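Local coordinates for protein serpin-12 (Manduca sexta, PDB 6CJ7) that probably inhibits serine proteases in the manner of a serpin, controlling the prophenoloxidase activation system in larval hemolymph, at residues V222-F227 with E231-V236; S259-P264 with W364-S369; D151-P156 with V166-V171. All coordinates share one frame; numbering follows the deposited sequence.

Interaction 1 of 3, residues V222-F227 with E231-V236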
# COMPACT_ATOMS: atom_id res chain seq x y z
N VAL A 222 21.19 -0.67 -1.30
CA VAL A 222 19.98 -1.27 -1.85
C VAL A 222 20.21 -2.77 -2.02
O VAL A 222 21.25 -3.17 -2.55
CB VAL A 222 19.61 -0.65 -3.22
CG1 VAL A 222 18.38 -1.35 -3.82
CG2 VAL A 222 19.38 0.85 -3.08
N VAL A 223 19.25 -3.59 -1.60
CA VAL A 223 19.22 -5.00 -1.97
C VAL A 223 17.81 -5.36 -2.45
O VAL A 223 16.82 -4.83 -1.93
CB VAL A 223 19.69 -5.92 -0.81
CG1 VAL A 223 18.67 -5.99 0.32
CG2 VAL A 223 20.02 -7.32 -1.33
N VAL A 224 17.74 -6.21 -3.47
CA VAL A 224 16.48 -6.67 -4.06
C VAL A 224 16.31 -8.14 -3.70
O VAL A 224 17.11 -8.98 -4.13
CB VAL A 224 16.46 -6.48 -5.58
CG1 VAL A 224 15.15 -7.01 -6.16
CG2 VAL A 224 16.68 -5.01 -5.95
N LEU A 225 15.27 -8.45 -2.93
CA LEU A 225 15.05 -9.82 -2.46
C LEU A 225 13.86 -10.43 -3.19
O LEU A 225 12.73 -9.99 -2.98
CB LEU A 225 14.82 -9.82 -0.95
CG LEU A 225 15.85 -9.02 -0.15
CD1 LEU A 225 15.44 -8.89 1.31
CD2 LEU A 225 17.22 -9.68 -0.30
N PRO A 226 14.05 -11.42 -4.06
CA PRO A 226 12.93 -11.92 -4.86
C PRO A 226 12.04 -12.90 -4.11
O PRO A 226 12.50 -13.71 -3.30
CB PRO A 226 13.61 -12.61 -6.05
CG PRO A 226 15.07 -12.27 -5.95
CD PRO A 226 15.34 -11.99 -4.51
N PHE A 227 10.74 -12.82 -4.39
CA PHE A 227 9.80 -13.82 -3.92
C PHE A 227 9.63 -14.90 -4.99
O PHE A 227 10.23 -14.84 -6.06
CB PHE A 227 8.48 -13.14 -3.54
CG PHE A 227 8.56 -12.32 -2.28
CD1 PHE A 227 8.73 -10.94 -2.33
CD2 PHE A 227 8.45 -12.93 -1.02
CE1 PHE A 227 8.78 -10.18 -1.15
CE2 PHE A 227 8.51 -12.17 0.16
CZ PHE A 227 8.67 -10.80 0.09
N GLU A 231 7.74 -13.15 -8.85
CA GLU A 231 6.51 -12.39 -9.05
C GLU A 231 6.59 -11.03 -8.38
O GLU A 231 6.09 -10.03 -8.91
CB GLU A 231 5.32 -13.18 -8.49
CG GLU A 231 5.01 -14.41 -9.31
CD GLU A 231 4.01 -15.32 -8.65
OE1 GLU A 231 3.70 -15.10 -7.45
OE2 GLU A 231 3.56 -16.28 -9.33
N TYR A 232 7.23 -10.99 -7.21
CA TYR A 232 7.37 -9.79 -6.41
C TYR A 232 8.81 -9.70 -5.93
O TYR A 232 9.53 -10.70 -5.88
CB TYR A 232 6.45 -9.78 -5.17
CG TYR A 232 5.00 -10.08 -5.51
CD1 TYR A 232 4.13 -9.06 -5.88
CD2 TYR A 232 4.51 -11.38 -5.45
CE1 TYR A 232 2.81 -9.34 -6.20
CE2 TYR A 232 3.20 -11.66 -5.77
CZ TYR A 232 2.35 -10.64 -6.13
OH TYR A 232 1.04 -10.92 -6.45
N SER A 233 9.21 -8.50 -5.52
CA SER A 233 10.48 -8.28 -4.84
C SER A 233 10.25 -7.44 -3.61
O SER A 233 9.41 -6.55 -3.60
CB SER A 233 11.49 -7.53 -5.73
OG SER A 233 11.71 -8.20 -6.96
N LEU A 234 11.03 -7.71 -2.56
CA LEU A 234 11.17 -6.76 -1.46
C LEU A 234 12.45 -5.97 -1.72
O LEU A 234 13.55 -6.54 -1.76
CB LEU A 234 11.21 -7.43 -0.09
CG LEU A 234 10.98 -6.43 1.06
CD1 LEU A 234 9.51 -6.00 1.11
CD2 LEU A 234 11.45 -7.04 2.38
N ILE A 235 12.29 -4.67 -1.95
CA ILE A 235 13.40 -3.77 -2.19
C ILE A 235 13.67 -3.06 -0.88
O ILE A 235 12.79 -2.37 -0.35
CB ILE A 235 13.09 -2.80 -3.34
CG1 ILE A 235 12.79 -3.59 -4.61
CG2 ILE A 235 14.27 -1.84 -3.56
CD1 ILE A 235 12.24 -2.75 -5.75
N VAL A 236 14.85 -3.27 -0.32
CA VAL A 236 15.21 -2.73 0.99
C VAL A 236 16.29 -1.69 0.79
O VAL A 236 17.30 -1.95 0.12
CB VAL A 236 15.67 -3.84 1.95
CG1 VAL A 236 15.96 -3.26 3.33
CG2 VAL A 236 14.62 -4.94 2.03
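Leu225 and Val236 meet at the centre of one face of this hairpin, with Leu225 CD1 4.1 Å from Val236 CG2. On the same face Val223 lies alongside Val236, CG1 reaching its CB at 4.0 Å, while Phe227 lies across the flank of Leu234 and puts CE1 3.8 Å from Leu234 CB. The ring gets there because CG is turned anti to the carbonyl carbon (chi1 -72°), which also brings Tyr232 O to the ring edge, near its plane. Without the ring, with an alanine in its place, Leu234 CB and Tyr232 CB would probably lose their aromatic neighbour, as would Phe173 and Trp177, and a gap would open between Leu234 and Trp177. The other face is carried by Val224, whose CG1 approaches Ser233 CB at 3.7 Å, and by Val222 beside Ile235; there too Ser233 OG bonds to Asn366 OD1. Between the faces runs an antiparallel ladder of five backbone bonds. The straightest is Val236 N to Val223 O, 3.0 Å with 175° at the hydrogen; Leu225 N to Leu234 O is the shortest at 2.8 Å, and Phe227 N to Tyr232 O closes the turn end at 2.9 Å. At the polar margin Glu231 OE1 is gripped by Ser89 and Asn91. The backbone amides therefore fix the register of strands 220-226 and 232-239, probably equivalent to s2B and s3B of serpin sheet B, and the outer backbone edges continue the sheet to strands 198-215 and 359-365; apolar groups join both faces to the core, and polar side chains engage residues beyond the hairpin.

Interaction 2 of 3, residues S259-P264 with W364-S369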
# COMPACT_ATOMS: atom_id res chain seq x y z
N SER A 259 14.82 1.21 -11.44
CA SER A 259 16.17 0.92 -11.92
C SER A 259 16.91 -0.08 -11.05
O SER A 259 17.84 -0.74 -11.53
CB SER A 259 17.00 2.20 -12.01
OG SER A 259 17.56 2.54 -10.75
N PHE A 260 16.53 -0.21 -9.77
CA PHE A 260 17.22 -1.15 -8.89
C PHE A 260 17.04 -2.59 -9.36
O PHE A 260 17.89 -3.45 -9.06
CB PHE A 260 16.71 -0.99 -7.45
CG PHE A 260 17.02 0.34 -6.83
CD1 PHE A 260 18.07 1.13 -7.30
CD2 PHE A 260 16.27 0.82 -5.78
CE1 PHE A 260 18.35 2.36 -6.72
CE2 PHE A 260 16.53 2.05 -5.20
CZ PHE A 260 17.57 2.82 -5.67
N LEU A 261 15.97 -2.88 -10.09
CA LEU A 261 15.77 -4.22 -10.64
C LEU A 261 16.77 -4.54 -11.75
O LEU A 261 16.86 -5.71 -12.16
CB LEU A 261 14.34 -4.37 -11.16
CG LEU A 261 13.18 -4.45 -10.15
CD1 LEU A 261 13.53 -5.33 -8.96
CD2 LEU A 261 12.73 -3.07 -9.68
N ASP A 262 17.52 -3.56 -12.23
CA ASP A 262 18.56 -3.78 -13.23
C ASP A 262 19.95 -3.86 -12.63
O ASP A 262 20.93 -3.99 -13.38
CB ASP A 262 18.51 -2.67 -14.29
CG ASP A 262 17.20 -2.63 -15.04
OD1 ASP A 262 16.63 -3.72 -15.27
OD2 ASP A 262 16.74 -1.53 -15.38
N LEU A 263 20.07 -3.78 -11.31
CA LEU A 263 21.38 -3.86 -10.68
C LEU A 263 21.98 -5.25 -10.90
O LEU A 263 21.25 -6.25 -10.86
CB LEU A 263 21.27 -3.57 -9.18
CG LEU A 263 21.02 -2.12 -8.77
CD1 LEU A 263 20.63 -2.06 -7.31
CD2 LEU A 263 22.26 -1.29 -9.05
N PRO A 264 23.29 -5.35 -11.12
CA PRO A 264 23.90 -6.66 -11.30
C PRO A 264 23.93 -7.41 -9.99
O PRO A 264 23.93 -6.81 -8.90
CB PRO A 264 25.31 -6.32 -11.79
CG PRO A 264 25.61 -5.03 -11.13
CD PRO A 264 24.30 -4.27 -11.09
N TRP A 364 7.48 -4.71 -4.44
CA TRP A 364 7.44 -4.34 -5.85
C TRP A 364 6.77 -5.45 -6.64
O TRP A 364 7.10 -6.63 -6.46
CB TRP A 364 8.87 -4.09 -6.35
CG TRP A 364 8.97 -3.44 -7.70
CD1 TRP A 364 9.24 -4.04 -8.91
CD2 TRP A 364 8.86 -2.04 -7.97
NE1 TRP A 364 9.28 -3.10 -9.91
CE2 TRP A 364 9.05 -1.86 -9.36
CE3 TRP A 364 8.60 -0.92 -7.17
CZ2 TRP A 364 8.99 -0.60 -9.96
CZ3 TRP A 364 8.55 0.33 -7.78
CH2 TRP A 364 8.74 0.48 -9.15
N ASP A 365 5.81 -5.08 -7.49
CA ASP A 365 5.24 -6.00 -8.47
C ASP A 365 6.17 -6.01 -9.68
O ASP A 365 6.31 -5.00 -10.38
CB ASP A 365 3.81 -5.57 -8.82
CG ASP A 365 3.08 -6.60 -9.68
OD1 ASP A 365 3.65 -7.06 -10.71
OD2 ASP A 365 1.94 -6.97 -9.32
N ASN A 366 6.87 -7.14 -9.89
CA ASN A 366 7.90 -7.21 -10.93
C ASN A 366 7.33 -7.25 -12.33
O ASN A 366 8.08 -7.04 -13.30
CB ASN A 366 8.76 -8.45 -10.71
CG ASN A 366 9.61 -8.35 -9.47
OD1 ASN A 366 9.93 -7.25 -9.04
ND2 ASN A 366 9.97 -9.49 -8.90
N ARG A 367 6.06 -7.59 -12.48
CA ARG A 367 5.47 -7.66 -13.81
C ARG A 367 4.86 -6.32 -14.21
O ARG A 367 4.95 -5.90 -15.37
CB ARG A 367 4.41 -8.76 -13.89
CG ARG A 367 3.67 -8.81 -15.25
CD ARG A 367 4.31 -9.76 -16.17
NE ARG A 367 3.71 -9.84 -17.52
CZ ARG A 367 3.22 -10.95 -18.05
NH1 ARG A 367 3.21 -12.08 -17.35
NH2 ARG A 367 2.73 -10.93 -19.28
N SER A 368 4.23 -5.63 -13.26
CA SER A 368 3.58 -4.36 -13.55
C SER A 368 4.43 -3.15 -13.19
O SER A 368 4.05 -2.02 -13.55
CB SER A 368 2.23 -4.28 -12.81
OG SER A 368 1.29 -5.16 -13.42
N SER A 369 5.57 -3.35 -12.51
CA SER A 369 6.52 -2.29 -12.20
C SER A 369 5.88 -1.18 -11.37
O SER A 369 5.97 0.01 -11.71
CB SER A 369 7.15 -1.71 -13.46
OG SER A 369 7.88 -2.71 -14.15
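The turn at the exit of helix 254-260, a type I turn from Phe260 to Leu263, rests through Leu261 on Trp364 at the end of strand 359-365. Leu261 CD2 sits over one face of the indole, 3.8 Å from the centroid of the five-membered ring and 25° off its normal, a CH-pi contact offset toward the nitrogen side: CD2 is 3.5 Å from Trp364 NE1. The opposite face is covered by the backbone of Ser369, its C 3.3 Å above the ring plane, so the indole is clamped between a methyl and a peptide. Trp364 CG stands anti to the backbone N (chi1 -168°), which carries the ring out toward Leu261. The other methyl, CD1, lies 4.1 Å from Asn366 OD1, at the indole edge in plane; Asn366 ND2 is bonded to Asn230 O. Behind the ring Asp365 OD1, paired with Arg87, accepts Arg367 N nearly along the C-O axis (3.0 Å, an Asx turn) and Ser368 N from above the carboxylate plane (3.0 Å, an Asx motif). Leu261 also rests on Val224 and Ile235, so the helix exit lies against strands 220-226, 232-239 and 359-365, while Pro371 of strand 370-377 packs on the indole.

Interaction 3 of 3, residues D151-P156 with V166-V171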
# COMPACT_ATOMS: atom_id res chain seq x y z
N ASP A 151 -9.50 -6.88 10.15
CA ASP A 151 -10.84 -7.17 10.63
C ASP A 151 -11.51 -6.07 11.43
O ASP A 151 -12.63 -6.29 11.91
CB ASP A 151 -10.83 -8.46 11.48
CG ASP A 151 -10.05 -8.29 12.78
OD1 ASP A 151 -9.20 -7.38 12.88
OD2 ASP A 151 -10.30 -9.09 13.71
N LYS A 152 -10.89 -4.90 11.59
CA LYS A 152 -11.49 -3.86 12.43
C LYS A 152 -11.23 -2.47 11.85
O LYS A 152 -11.01 -1.50 12.58
CB LYS A 152 -10.99 -3.93 13.87
CG LYS A 152 -11.39 -5.21 14.63
CD LYS A 152 -12.88 -5.24 14.93
CE LYS A 152 -13.44 -6.66 14.97
NZ LYS A 152 -12.94 -7.46 16.13
N LEU A 153 -11.29 -2.34 10.52
CA LEU A 153 -10.98 -1.06 9.88
C LEU A 153 -12.06 -0.01 10.13
O LEU A 153 -11.75 1.16 10.35
CB LEU A 153 -10.78 -1.27 8.38
CG LEU A 153 -10.49 -0.02 7.54
CD1 LEU A 153 -9.22 0.69 8.02
CD2 LEU A 153 -10.38 -0.37 6.04
N VAL A 154 -13.34 -0.40 10.09
CA VAL A 154 -14.45 0.54 10.19
C VAL A 154 -14.95 0.58 11.63
O VAL A 154 -15.21 -0.46 12.24
CB VAL A 154 -15.60 0.16 9.24
CG1 VAL A 154 -16.76 1.14 9.38
CG2 VAL A 154 -15.11 0.12 7.80
N SER A 155 -15.12 1.84 12.18
CA SER A 155 -15.69 1.96 13.52
C SER A 155 -17.18 2.31 13.44
O SER A 155 -17.59 3.12 12.60
CB SER A 155 -14.98 3.04 14.33
OG SER A 155 -15.66 3.26 15.56
N PRO A 156 -18.00 1.71 14.31
CA PRO A 156 -19.43 2.07 14.33
C PRO A 156 -19.66 3.54 14.65
O PRO A 156 -20.68 4.10 14.24
CB PRO A 156 -20.01 1.16 15.41
CG PRO A 156 -19.02 0.06 15.58
CD PRO A 156 -17.68 0.64 15.27
N VAL A 166 -18.94 4.90 2.11
CA VAL A 166 -17.73 4.47 2.79
C VAL A 166 -16.88 3.72 1.78
O VAL A 166 -17.29 2.68 1.25
CB VAL A 166 -18.05 3.57 4.00
CG1 VAL A 166 -16.74 3.04 4.61
CG2 VAL A 166 -18.86 4.32 5.03
N MET A 167 -15.70 4.25 1.50
CA MET A 167 -14.76 3.59 0.60
C MET A 167 -13.72 2.84 1.42
O MET A 167 -13.15 3.39 2.37
CB MET A 167 -14.12 4.62 -0.32
CG MET A 167 -15.20 5.48 -1.03
SD MET A 167 -14.52 6.32 -2.43
CE MET A 167 -14.38 4.98 -3.60
N VAL A 168 -13.49 1.57 1.06
CA VAL A 168 -12.49 0.74 1.73
C VAL A 168 -11.54 0.14 0.70
O VAL A 168 -11.96 -0.36 -0.35
CB VAL A 168 -13.11 -0.38 2.60
CG1 VAL A 168 -13.98 0.19 3.67
CG2 VAL A 168 -13.88 -1.38 1.77
N ASN A 169 -10.25 0.20 0.99
CA ASN A 169 -9.24 -0.42 0.15
C ASN A 169 -8.19 -0.98 1.09
O ASN A 169 -7.50 -0.21 1.77
CB ASN A 169 -8.63 0.57 -0.84
CG ASN A 169 -9.65 1.10 -1.81
OD1 ASN A 169 -10.35 2.10 -1.54
ND2 ASN A 169 -9.77 0.43 -2.96
N ALA A 170 -8.12 -2.30 1.16
CA ALA A 170 -7.25 -2.98 2.11
C ALA A 170 -6.35 -3.95 1.36
O ALA A 170 -6.72 -4.46 0.30
CB ALA A 170 -8.08 -3.71 3.15
N VAL A 171 -5.16 -4.19 1.90
CA VAL A 171 -4.24 -5.13 1.24
C VAL A 171 -3.40 -5.83 2.29
O VAL A 171 -2.95 -5.22 3.27
CB VAL A 171 -3.37 -4.42 0.18
CG1 VAL A 171 -2.46 -3.40 0.81
CG2 VAL A 171 -2.57 -5.45 -0.61
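Leu153 approaches Val168 with one branch only. CB starts well back, 5.9 Å from Val168 CG1. CG is anti to the backbone N (chi1 178°) and still 5.2 Å from Val168 CG1, not yet in contact; the chain then continues through CD2 in an extended line toward the strand. CD2 is the atom that touches, 4.3 Å from Val168 CG1; beyond Val168 itself, the next residue along the strand is Ala170, its CB 5.0 Å from Leu153 CD2. CD1 branches off and stays 6.5 Å from Val168 CG1; elsewhere the leucine packs on Ile142 of helix 131-145. Val154 supplies the second methyl, its CG2 also 4.3 Å from Val168 CG1 and 4.6 Å from Val166 CG1. Val168 CG1 thus receives two apolar groups, at distances that mark loose van der Waals contact. Polar anchoring comes from elsewhere: Val154 O accepts Asn139 ND2 of the helix, while Val168 is bonded through its backbone to Asn98 in strand 92-102. Val166, Val168 and Ala170 all point toward the loop, whereas Met167 and Asn169 turn to the other side, against helix 40-51. A connection that returns from a helix lying over a large sheet is characteristic of serpins: helix 131-145 probably corresponds to helix F and strand 165-174 to s3A, and the loop between them packs on sheet A beside the place where, in the family, a cleaved reactive loop inserts.

How the interactions relate
From the N terminus, interaction 3 comes first: it closes the short loop between 151-156 and strand 165-174, binding the return from helix 131-145 to its sheet. Interaction 1 follows, a hairpin with three residues between its segments. Interaction 2 closes a far longer loop, about 100 residues, by bringing the exit of helix 254-260 to the end of strand 359-365. The three run in series, neither nesting nor crossing. Interactions 1 and 2 nevertheless adjoin, centres 8 Å apart, because strands 232-239 and 359-365 are neighbours, with Ser233 O 2.8 Å from Trp364 N. Interaction 3 lies on the opposite side of the chain's centre, its centre 28 and 31 Å from theirs.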